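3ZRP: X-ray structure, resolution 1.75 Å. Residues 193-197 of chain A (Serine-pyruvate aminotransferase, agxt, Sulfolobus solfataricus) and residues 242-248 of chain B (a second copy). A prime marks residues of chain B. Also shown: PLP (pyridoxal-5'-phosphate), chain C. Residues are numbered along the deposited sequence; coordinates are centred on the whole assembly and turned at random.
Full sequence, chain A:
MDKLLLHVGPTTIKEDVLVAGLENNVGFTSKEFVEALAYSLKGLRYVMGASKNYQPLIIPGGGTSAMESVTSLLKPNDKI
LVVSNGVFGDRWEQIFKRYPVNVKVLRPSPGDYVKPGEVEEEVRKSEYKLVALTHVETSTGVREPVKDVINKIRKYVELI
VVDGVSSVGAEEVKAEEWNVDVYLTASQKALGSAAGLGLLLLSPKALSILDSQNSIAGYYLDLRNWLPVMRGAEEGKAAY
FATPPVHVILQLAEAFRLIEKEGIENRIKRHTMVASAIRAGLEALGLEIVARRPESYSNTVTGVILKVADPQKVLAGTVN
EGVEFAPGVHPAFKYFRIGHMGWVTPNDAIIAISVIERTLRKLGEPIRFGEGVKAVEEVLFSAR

Chain A (193-197) SAAGL
Chain B (242-248) ATPPVHV

Ser193–Leu197 and Ala242′–Val248′ meet without a direct hydrogen bond, burying 222 Å² summed over both sides. Over Ala194–Gly196 and Pro245′–His247′ the backbones run in roughly opposite senses: Ala194 CA lies 7.0 Å from His247′ CA, closing to 4.3 Å between Gly196 CA and Pro245′ CA. Ala194 (phi/psi −74/150) and Ala195 (−71/153) are extended loop; Pro245′ (−77/86) occupies the N-cap position, right before the helix that begins at Val246′ (−51/−55).

Ala195 is the centre. Its CB points toward chain B, 3.4 Å from Pro244′ O and 3.8 Å from Thr243′ CG2, a small methyl packed against a backbone carbonyl oxygen and a side-chain methyl. Thr243′ is m (chi1 −55°): this sets CG2 on Ala195 while OG1 reaches PLP O2P at 2.7 Å, an atom that also accepts from Thr243′ N (2.9 Å).

Gly196, at 132/0, suits glycine: a CB would jam against the preceding carbonyl O and sit 3.4 Å from Pro245′ CB. Instead Gly196 CA rests 4.1 Å from Pro245′ CB, the ring being C-gamma exo.

His247′ (chi1 −66°, m; chi2 82°) places ND1 4.4 Å from Ala194 CB. One water accepts from Ala195 N (2.8 Å) and hydrogen-bonds His247′ ND1 (2.8 Å); another donates to Ala195 O (2.9 Å) and accepts from Val248′ N (3.3 Å), so water bridges both backbone polar groups of Ala195 to chain B.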

# COMPACT_ATOMS: atom_id res chain seq x y z
N SER A 193 10.91 8.58 -5.13
CA SER A 193 10.84 8.15 -3.72
C SER A 193 10.57 6.64 -3.63
O SER A 193 10.51 5.94 -4.64
CB SER A 193 9.78 8.93 -2.98
OG SER A 193 9.90 8.67 -1.59
N ALA A 194 10.42 6.13 -2.41
CA ALA A 194 10.17 4.68 -2.26
C ALA A 194 8.72 4.33 -2.68
O ALA A 194 7.82 5.15 -2.52
CB ALA A 194 10.43 4.25 -0.82
N ALA A 195 8.52 3.11 -3.19
CA ALA A 195 7.21 2.63 -3.66
C ALA A 195 6.23 2.37 -2.51
O ALA A 195 6.67 2.11 -1.38
CB ALA A 195 7.38 1.35 -4.50
N GLY A 196 4.93 2.48 -2.81
CA GLY A 196 3.88 2.18 -1.81
C GLY A 196 2.76 3.20 -1.65
O GLY A 196 1.84 2.99 -0.86
N LEU A 197 2.82 4.28 -2.43
CA LEU A 197 1.83 5.36 -2.37
C LEU A 197 1.29 5.74 -3.74
O LEU A 197 2.07 5.88 -4.69
CB LEU A 197 2.44 6.62 -1.72
CG LEU A 197 2.99 6.46 -0.31
CD1 LEU A 197 3.76 7.76 0.09
CD2 LEU A 197 1.88 6.15 0.68
N ALA B 242 1.18 -4.91 -10.23
CA ALA B 242 1.26 -3.50 -9.89
C ALA B 242 2.45 -3.35 -8.97
O ALA B 242 2.80 -4.28 -8.26
CB ALA B 242 -0.04 -3.06 -9.17
N THR B 243 3.03 -2.15 -8.91
CA THR B 243 4.24 -2.00 -8.12
C THR B 243 3.95 -2.21 -6.64
O THR B 243 3.11 -1.48 -6.08
CB THR B 243 4.94 -0.66 -8.37
OG1 THR B 243 5.19 -0.51 -9.77
CG2 THR B 243 6.27 -0.60 -7.61
N PRO B 244 4.61 -3.20 -6.00
CA PRO B 244 4.46 -3.41 -4.56
C PRO B 244 5.38 -2.50 -3.73
O PRO B 244 6.33 -1.90 -4.29
CB PRO B 244 4.91 -4.88 -4.39
CG PRO B 244 5.97 -5.02 -5.41
CD PRO B 244 5.53 -4.21 -6.60
N PRO B 245 5.15 -2.43 -2.38
CA PRO B 245 6.04 -1.57 -1.59
C PRO B 245 7.39 -2.28 -1.38
O PRO B 245 7.61 -2.96 -0.37
CB PRO B 245 5.27 -1.36 -0.28
CG PRO B 245 3.82 -1.82 -0.60
CD PRO B 245 4.03 -2.92 -1.57
N VAL B 246 8.29 -2.11 -2.35
CA VAL B 246 9.54 -2.88 -2.46
C VAL B 246 10.37 -2.87 -1.16
O VAL B 246 10.70 -3.94 -0.63
CB VAL B 246 10.36 -2.40 -3.73
CG1 VAL B 246 11.80 -2.91 -3.71
CG2 VAL B 246 9.66 -2.83 -5.02
N HIS B 247 10.67 -1.68 -0.64
CA HIS B 247 11.49 -1.56 0.56
C HIS B 247 10.78 -1.99 1.85
O HIS B 247 11.42 -2.44 2.79
CB HIS B 247 12.10 -0.16 0.66
CG HIS B 247 13.09 0.13 -0.44
ND1 HIS B 247 12.70 0.54 -1.70
CD2 HIS B 247 14.44 0.04 -0.47
CE1 HIS B 247 13.77 0.70 -2.46
NE2 HIS B 247 14.84 0.39 -1.74
N VAL B 248 9.45 -1.86 1.87
CA VAL B 248 8.66 -2.34 3.00
C VAL B 248 8.75 -3.88 3.05
O VAL B 248 8.77 -4.48 4.12
CB VAL B 248 7.19 -1.88 2.88
CG1 VAL B 248 6.33 -2.44 4.04
CG2 VAL B 248 7.14 -0.37 2.94
N1 PLP C . 0.39 4.25 -15.21
C2 PLP C . 1.63 4.39 -15.79
C2A PLP C . 1.79 5.36 -16.93
C3 PLP C . 2.74 3.66 -15.30
O3 PLP C . 3.85 3.83 -15.80
C4 PLP C . 2.58 2.78 -14.22
C4A PLP C . 3.81 2.03 -13.70
C5 PLP C . 1.29 2.65 -13.68
C6 PLP C . 0.20 3.40 -14.15
C5A PLP C . 0.99 1.73 -12.53
O4P PLP C . 1.58 2.12 -11.29
P PLP C . 1.83 1.12 -10.09
O1P PLP C . 2.46 2.02 -9.07
O2P PLP C . 2.76 0.12 -10.68
O3P PLP C . 0.47 0.62 -9.76
O HOH W 1 8.86 0.73 -0.04
O HOH W 2 10.42 1.08 -3.27